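PDB 4EIE: cytochrome c6 from Synechococcus sp., which binds heme c covalently and probably carries electrons in photosynthesis. Local coordinates for residues T42-I47 with Y76-S81; A7-A12 with Q71-Y76. One frame throughout, in Å; residues are numbered along the deposited sequence.

Contact 1. Residues T42-I47 with Y76-S81; sequences TSVEAI and YVLQQS
Val77 meets Ile47 at the heme side of this contact, methyl against methyl. Val77 CG1 lies 4.1 Å from Ile47 CD1. Val77 also touches the heme, so this end of the contact belongs to the wall of the heme pocket. Leu78 carries most of the rest. Its CG is anti to the backbone N (chi1 -179°), and the fork beyond it spans the loop before helix 44-53 and the first residue of that helix. One branch, Leu78 CD1, rests on the backbone of Thr42, 3.5 Å from Thr42 C. The other branch, Leu78 CD2, sits 3.8 Å from Val44 CG2, and the two side chains cross at about a right angle. Lower on the same residue, Leu78 CB receives Ile47 CD1 at 3.8 Å. An alanine in place of Leu78 would probably leave Val44 CG2 and the Thr42 backbone without the methyls of Leu78 against them and open a gap between the two segments. Ser81 turns its hydroxyl back to its own helix, where Ser81 OG donates to Leu78 O at 2.9 Å. Across the contact, Ser43 is the N-cap of helix 44-53. Ser43 OG accepts from Ala46 N at 2.9 Å, a capping bond at the first turn, the turn that carries Val44. No hydrogen bond joins the two segments. This is apolar packing of helix 44-53 on the C-terminal helix 67-82, within the all-helical cytochrome c fold around the heme.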
ATOM      1  N   THR A  42       1.784  -8.422  -5.402  1.00  9.08           N
ATOM      2  CA  THR A  42       2.497  -9.523  -4.786  1.00 10.19           C
ATOM      3  C   THR A  42       4.018  -9.338  -4.937  1.00 10.05           C
ATOM      4  O   THR A  42       4.787 -10.263  -4.685  1.00 11.57           O
ATOM      5  CB  THR A  42       2.054 -10.842  -5.371  1.00 11.24           C
ATOM      6  OG1 THR A  42       2.332 -10.792  -6.776  1.00 12.95           O
ATOM      7  CG2 THR A  42       0.611 -11.127  -5.132  1.00 12.36           C
ATOM      8  N   SER A  43       4.441  -8.110  -5.248  1.00  9.94           N
ATOM      9  CA  SER A  43       5.835  -7.720  -5.319  1.00 10.13           C
ATOM     10  C   SER A  43       5.957  -6.299  -4.829  1.00  9.37           C
ATOM     11  O   SER A  43       5.020  -5.519  -4.864  1.00  9.46           O
ATOM     12  CB  SER A  43       6.379  -7.830  -6.729  1.00 11.13           C
ATOM     13  OG  SER A  43       5.783  -6.812  -7.528  1.00 11.88           O
ATOM     14  N   VAL A  44       7.171  -5.968  -4.381  1.00  9.93           N
ATOM     15  CA  VAL A  44       7.444  -4.601  -3.985  1.00  9.97           C
ATOM     16  C   VAL A  44       7.221  -3.690  -5.200  1.00  9.87           C
ATOM     17  O   VAL A  44       6.621  -2.616  -5.031  1.00 10.50           O
ATOM     18  CB  VAL A  44       8.858  -4.471  -3.466  1.00 11.77           C
ATOM     19  CG1 VAL A  44       9.194  -2.991  -3.179  1.00 13.89           C
ATOM     20  CG2 VAL A  44       9.047  -5.304  -2.193  1.00 13.99           C
ATOM     21  N   GLU A  45       7.672  -4.075  -6.353  1.00 10.55           N
ATOM     22  CA  GLU A  45       7.578  -3.214  -7.507  1.00 12.25           C
ATOM     23  C   GLU A  45       6.134  -2.942  -7.898  1.00 10.18           C
ATOM     24  O   GLU A  45       5.807  -1.803  -8.230  1.00 11.31           O
ATOM     25  CB  GLU A  45       8.286  -3.896  -8.659  0.75 12.98           C
ATOM     26  CG  GLU A  45       8.240  -3.217  -9.960  0.50 14.10           C
ATOM     27  N   ALA A  46       5.255  -3.941  -7.848  1.00  9.96           N
ATOM     28  CA  ALA A  46       3.864  -3.715  -8.196  1.00  9.73           C
ATOM     29  C   ALA A  46       3.240  -2.697  -7.257  1.00  9.11           C
ATOM     30  O   ALA A  46       2.495  -1.806  -7.676  1.00 10.25           O
ATOM     31  CB  ALA A  46       3.104  -5.037  -8.150  1.00 10.99           C
ATOM     32  N   ILE A  47       3.497  -2.849  -5.974  1.00  8.22           N
ATOM     33  CA  ILE A  47       2.958  -1.932  -4.994  1.00  8.10           C
ATOM     34  C   ILE A  47       3.524  -0.531  -5.130  1.00  7.79           C
ATOM     35  O   ILE A  47       2.796   0.447  -5.120  1.00  8.22           O
ATOM     36  CB  ILE A  47       3.144  -2.507  -3.568  1.00  8.26           C
ATOM     37  CG1 ILE A  47       2.355  -3.796  -3.392  1.00  8.27           C
ATOM     38  CG2 ILE A  47       2.732  -1.491  -2.498  1.00  8.58           C
ATOM     39  CD1 ILE A  47       2.820  -4.663  -2.243  1.00  9.34           C
ATOM     40  N   TYR A  76       6.630  -2.895   3.469  1.00  9.12           N
ATOM     41  CA  TYR A  76       5.764  -3.128   4.637  1.00  9.46           C
ATOM     42  C   TYR A  76       4.426  -3.705   4.207  1.00  8.54           C
ATOM     43  O   TYR A  76       3.943  -4.691   4.758  1.00  9.62           O
ATOM     44  CB  TYR A  76       5.591  -1.814   5.392  1.00  9.92           C
ATOM     45  CG  TYR A  76       4.604  -1.914   6.512  1.00 10.28           C
ATOM     46  CD1 TYR A  76       4.955  -2.582   7.707  1.00 12.19           C
ATOM     47  CD2 TYR A  76       3.364  -1.325   6.441  1.00 11.09           C
ATOM     48  CE1 TYR A  76       4.061  -2.673   8.767  1.00 13.46           C
ATOM     49  CE2 TYR A  76       2.434  -1.455   7.512  1.00 11.96           C
ATOM     50  CZ  TYR A  76       2.843  -2.096   8.647  1.00 13.02           C
ATOM     51  OH  TYR A  76       1.971  -2.198   9.705  1.00 17.04           O
ATOM     52  N   VAL A  77       3.801  -3.089   3.204  1.00  8.86           N
ATOM     53  CA  VAL A  77       2.533  -3.573   2.725  1.00  8.43           C
ATOM     54  C   VAL A  77       2.620  -4.973   2.172  1.00  8.81           C
ATOM     55  O   VAL A  77       1.740  -5.810   2.408  1.00  9.54           O
ATOM     56  CB  VAL A  77       1.935  -2.593   1.702  1.00  8.42           C
ATOM     57  CG1 VAL A  77       0.726  -3.176   0.971  1.00  8.82           C
ATOM     58  CG2 VAL A  77       1.534  -1.317   2.400  1.00  9.57           C
ATOM     59  N   LEU A  78       3.684  -5.252   1.431  1.00  8.83           N
ATOM     60  CA  LEU A  78       3.866  -6.612   0.896  1.00  8.82           C
ATOM     61  C   LEU A  78       3.909  -7.631   2.020  1.00  9.72           C
ATOM     62  O   LEU A  78       3.191  -8.638   2.020  1.00 10.05           O
ATOM     63  CB  LEU A  78       5.124  -6.703   0.040  1.00  9.56           C
ATOM     64  CG  LEU A  78       5.349  -8.104  -0.564  1.00 10.20           C
ATOM     65  CD1 LEU A  78       4.256  -8.474  -1.507  1.00 11.58           C
ATOM     66  CD2 LEU A  78       6.691  -8.120  -1.324  1.00 11.29           C
ATOM     67  N   GLN A  79       4.753  -7.384   3.012  1.00  9.48           N
ATOM     68  CA  GLN A  79       4.916  -8.334   4.091  1.00 10.94           C
ATOM     69  C   GLN A  79       3.631  -8.511   4.872  1.00 11.31           C
ATOM     70  O   GLN A  79       3.234  -9.637   5.188  1.00 11.63           O
ATOM     71  CB  GLN A  79       6.208  -8.146   4.865  0.60 12.56           C
ATOM     72  CG  GLN A  79       6.241  -6.911   5.648  0.60 12.08           C
ATOM     73  CD  GLN A  79       7.637  -6.582   6.163  0.50 12.43           C
ATOM     74  OE1 GLN A  79       8.634  -6.740   5.436  0.50 12.21           O
ATOM     75  NE2 GLN A  79       7.721  -6.151   7.433  0.50 13.62           N
ATOM     76  N   GLN A  80       2.933  -7.413   5.162  1.00 10.84           N
ATOM     77  CA  GLN A  80       1.687  -7.488   5.914  0.75 10.01           C
ATOM     78  C   GLN A  80       0.609  -8.247   5.120  1.00 11.74           C
ATOM     79  O   GLN A  80      -0.132  -9.084   5.674  1.00 13.58           O
ATOM     80  CB  GLN A  80       1.195  -6.075   6.291  1.00 11.06           C
ATOM     81  CG  GLN A  80       2.076  -5.348   7.280  1.00 13.57           C
ATOM     82  CD  GLN A  80       1.977  -5.871   8.648  1.00 16.47           C
ATOM     83  OE1 GLN A  80       2.824  -6.616   9.073  1.00 20.27           O
ATOM     84  NE2 GLN A  80       1.003  -5.391   9.378  1.00 20.59           N
ATOM     85  N   SER A  81       0.506  -7.966   3.847  1.00 11.13           N
ATOM     86  CA  SER A  81      -0.537  -8.569   3.030  1.00 11.50           C
ATOM     87  C   SER A  81      -0.359 -10.067   2.915  1.00 13.99           C
ATOM     88  O   SER A  81      -1.318 -10.805   2.848  1.00 14.87           O
ATOM     89  CB  SER A  81      -0.551  -7.964   1.612  1.00 12.13           C
ATOM     90  OG  SER A  81       0.577  -8.266   0.840  1.00 15.29           O
TER

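Contact 2. Residues A7-A12 with Q71-Y76. With NA (sodium ion), chain H.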
ATOM      1  N   ALA A   7       6.441   0.946   8.356  1.00 12.25           N
ATOM      2  CA  ALA A   7       5.256   1.030   9.204  1.00 12.45           C
ATOM      3  C   ALA A   7       4.914   2.474   9.559  1.00 11.59           C
ATOM      4  O   ALA A   7       3.760   2.850   9.607  1.00 12.50           O
ATOM      5  CB  ALA A   7       5.425   0.175  10.449  1.00 14.23           C
ATOM      6  N   GLN A   8       5.947   3.263   9.899  1.00 12.90           N
ATOM      7  CA  GLN A   8       5.732   4.649  10.238  1.00 13.39           C
ATOM      8  C   GLN A   8       5.142   5.449   9.061  1.00 11.84           C
ATOM      9  O   GLN A   8       4.222   6.247   9.225  1.00 12.35           O
ATOM     10  CB  GLN A   8       7.037   5.287  10.713  1.00 15.06           C
ATOM     11  CG  GLN A   8       7.568   4.731  12.011  1.00 17.07           C
ATOM     12  CD  GLN A   8       6.629   4.954  13.164  0.75 20.35           C
ATOM     13  OE1 GLN A   8       6.110   6.056  13.360  0.75 22.45           O
ATOM     14  NE2 GLN A   8       6.360   3.895  13.909  0.75 25.17           N
ATOM     15  N   ILE A   9       5.686   5.204   7.868  1.00 10.88           N
ATOM     16  CA  ILE A   9       5.180   5.873   6.695  1.00 10.66           C
ATOM     17  C   ILE A   9       3.724   5.482   6.470  1.00  9.63           C
ATOM     18  O   ILE A   9       2.866   6.297   6.158  1.00 10.56           O
ATOM     19  CB  ILE A   9       6.051   5.504   5.468  1.00 10.99           C
ATOM     20  CG1 ILE A   9       7.452   6.070   5.599  1.00 12.88           C
ATOM     21  CG2 ILE A   9       5.397   6.001   4.157  1.00 11.27           C
ATOM     22  CD1 ILE A   9       8.467   5.337   4.759  1.00 13.90           C
ATOM     23  N   PHE A  10       3.441   4.181   6.628  1.00  9.46           N
ATOM     24  CA  PHE A  10       2.094   3.676   6.460  1.00  9.39           C
ATOM     25  C   PHE A  10       1.140   4.369   7.428  1.00  9.81           C
ATOM     26  O   PHE A  10       0.066   4.824   7.046  1.00  9.74           O
ATOM     27  CB  PHE A  10       2.051   2.145   6.655  1.00  9.41           C
ATOM     28  CG  PHE A  10       0.716   1.559   6.287  1.00  8.91           C
ATOM     29  CD1 PHE A  10       0.475   1.167   4.955  1.00  8.75           C
ATOM     30  CD2 PHE A  10      -0.280   1.414   7.198  1.00  9.09           C
ATOM     31  CE1 PHE A  10      -0.767   0.650   4.600  1.00  8.42           C
ATOM     32  CE2 PHE A  10      -1.506   0.878   6.830  1.00  9.00           C
ATOM     33  CZ  PHE A  10      -1.732   0.521   5.562  1.00  8.41           C
ATOM     34  N   GLU A  11       1.528   4.462   8.694  1.00 10.87           N
ATOM     35  CA  GLU A  11       0.706   5.122   9.703  1.00 12.11           C
ATOM     36  C   GLU A  11       0.429   6.559   9.375  1.00 12.25           C
ATOM     37  O   GLU A  11      -0.686   7.030   9.615  1.00 13.89           O
ATOM     38  CB  GLU A  11       1.400   5.057  11.048  1.00 13.84           C
ATOM     39  CG  GLU A  11       1.460   3.638  11.587  1.00 15.14           C
ATOM     40  CD  GLU A  11       2.488   3.440  12.676  0.75 15.92           C
ATOM     41  OE1 GLU A  11       3.270   4.349  13.030  0.75 17.89           O
ATOM     42  OE2 GLU A  11       2.508   2.309  13.210  0.75 19.82           O
ATOM     43  N   ALA A  12       1.418   7.242   8.790  1.00 11.45           N
ATOM     44  CA  ALA A  12       1.302   8.651   8.533  1.00 12.56           C
ATOM     45  C   ALA A  12       0.594   8.982   7.233  1.00 12.19           C
ATOM     46  O   ALA A  12       0.024  10.066   7.133  1.00 15.38           O
ATOM     47  CB  ALA A  12       2.676   9.306   8.518  1.00 15.06           C
ATOM     48  N   GLN A  71       9.580   2.793  -1.455  1.00  9.63           N
ATOM     49  CA  GLN A  71      10.071   1.424  -1.341  1.00 10.47           C
ATOM     50  C   GLN A  71       9.803   0.865   0.036  1.00 10.17           C
ATOM     51  O   GLN A  71       9.390  -0.293   0.146  1.00 10.58           O
ATOM     52  CB  GLN A  71      11.567   1.325  -1.669  1.00 11.74           C
ATOM     53  CG  GLN A  71      11.917   1.597  -3.085  1.00 13.28           C
ATOM     54  CD  GLN A  71      11.389   0.578  -4.045  1.00 14.92           C
ATOM     55  OE1 GLN A  71      10.626   0.918  -4.964  1.00 17.35           O
ATOM     56  NE2 GLN A  71      11.718  -0.662  -3.824  1.00 17.54           N
ATOM     57  N   ALA A  72      10.072   1.651   1.080  1.00 10.27           N
ATOM     58  CA  ALA A  72       9.913   1.133   2.400  1.00 10.34           C
ATOM     59  C   ALA A  72       8.448   0.792   2.723  1.00  9.30           C
ATOM     60  O   ALA A  72       8.156  -0.256   3.285  1.00  9.88           O
ATOM     61  CB  ALA A  72      10.457   2.113   3.432  1.00 12.13           C
ATOM     62  N   VAL A  73       7.534   1.691   2.383  1.00  8.71           N
ATOM     63  CA  VAL A  73       6.129   1.422   2.686  1.00  8.48           C
ATOM     64  C   VAL A  73       5.620   0.247   1.815  1.00  7.81           C
ATOM     65  O   VAL A  73       4.768  -0.516   2.248  1.00  8.72           O
ATOM     66  CB  VAL A  73       5.267   2.671   2.574  1.00  8.83           C
ATOM     67  CG1 VAL A  73       4.994   3.119   1.123  1.00  9.51           C
ATOM     68  CG2 VAL A  73       3.954   2.463   3.315  1.00 10.22           C
ATOM     69  N   SER A  74       6.141   0.120   0.604  1.00  8.46           N
ATOM     70  CA  SER A  74       5.730  -0.944  -0.266  1.00  8.37           C
ATOM     71  C   SER A  74       6.147  -2.298   0.275  1.00  8.27           C
ATOM     72  O   SER A  74       5.386  -3.255   0.217  1.00  8.97           O
ATOM     73  CB  SER A  74       6.246  -0.724  -1.688  1.00  8.81           C
ATOM     74  OG  SER A  74       5.651   0.437  -2.267  1.00  9.29           O
ATOM     75  N   GLN A  75       7.367  -2.382   0.790  1.00  8.75           N
ATOM     76  CA  GLN A  75       7.822  -3.598   1.449  1.00  8.81           C
ATOM     77  C   GLN A  75       6.954  -3.897   2.658  1.00  9.38           C
ATOM     78  O   GLN A  75       6.550  -5.056   2.881  1.00  9.79           O
ATOM     79  CB  GLN A  75       9.275  -3.463   1.857  1.00  9.71           C
ATOM     80  CG  GLN A  75       9.802  -4.624   2.702  1.00 11.29           C
ATOM     81  CD  GLN A  75       9.746  -5.951   1.971  1.00 11.53           C
ATOM     82  OE1 GLN A  75      10.225  -6.075   0.848  0.50 12.88           O
ATOM     83  NE2 GLN A  75       9.229  -6.976   2.658  0.50 10.11           N
ATOM     84  N   TYR A  76       6.630  -2.895   3.469  1.00  9.12           N
ATOM     85  CA  TYR A  76       5.764  -3.128   4.637  1.00  9.46           C
ATOM     86  C   TYR A  76       4.426  -3.705   4.207  1.00  8.54           C
ATOM     87  O   TYR A  76       3.943  -4.691   4.758  1.00  9.62           O
ATOM     88  CB  TYR A  76       5.591  -1.814   5.392  1.00  9.92           C
ATOM     89  CG  TYR A  76       4.604  -1.914   6.512  1.00 10.28           C
ATOM     90  CD1 TYR A  76       4.955  -2.582   7.707  1.00 12.19           C
ATOM     91  CD2 TYR A  76       3.364  -1.325   6.441  1.00 11.09           C
ATOM     92  CE1 TYR A  76       4.061  -2.673   8.767  1.00 13.46           C
ATOM     93  CE2 TYR A  76       2.434  -1.455   7.512  1.00 11.96           C
ATOM     94  CZ  TYR A  76       2.843  -2.096   8.647  1.00 13.02           C
ATOM     95  OH  TYR A  76       1.971  -2.198   9.705  1.00 17.04           O
TER
HETATM   96 NA    NA H 107       3.839   6.533  13.840  0.65 22.35          NA
HETATM   97  O   HOH W   1       3.932   7.698  11.603  1.00 20.64           O
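Ala7 lies over one face of the Tyr76 ring. Ala7 CA stands 3.8 Å from the centroid of the Tyr76 ring, over its centre, a CH-pi contact. Ala7 CB lies over the same ring, 3.6 Å from Tyr76 CE1. Tyr76 CG is anti to the backbone N (chi1 174°), which starts the ring off toward helix 5-13. On the Phe10 side the two rings meet obliquely, with planes at 54° and Phe10 CG 3.7 Å from Tyr76 CE2. Val73 packs beside Phe10, and its side chain is about 4 Å from the heme at the nearest atoms. Val73 CG2 lies at the edge of the Phe10 ring, near the ring plane, and also packs on Phe10 CB at 3.9 Å. Ile9 packs on Val73 and Ala72: Ile9 CG2 touches Val73 CB at 3.7 Å, while Ile9 CD1 extends to Ala72 CB. Farther out, Phe10 also packs on Leu31 and meets the ring of Trp85. Val73 touches Cys14, which is covalently bound to heme c. Away from helix 67-82, Gln8 OE1 and Glu11 OE1 bind a sodium ion, each at 2.4 Å. A third ligand, a water, donates to Gln8 O. The axes of segments 7-12 and 71-76 approach to 8.4 Å and cross at -92°. This near-perpendicular packing of the N-terminal and C-terminal helices beside the heme is a hallmark of the cytochrome c fold.

Overall arrangement
Both contacts use helix 67-82. Their ranges overlap at Tyr76, which touches the other segment in contact 2 alone. Contact 1 sets helix 44-53 against the shared helix, and contact 2 sets helix 5-13. They touch each other where Phe10 CD1 meets Val77 CG2, and where Val44 and Ile47 reach Gln71, Ser74 and Gln75. Each is partly buried. Contact 2 covers the larger area and has three buried residues among those that touch, against two in contact 1. Contact 1 joins aliphatic groups and backbone, with Thr42 exposed. Contact 2 adds aromatic rings, and its outer side carries a sodium site. Val77 and Val73 bring both contacts to the heme.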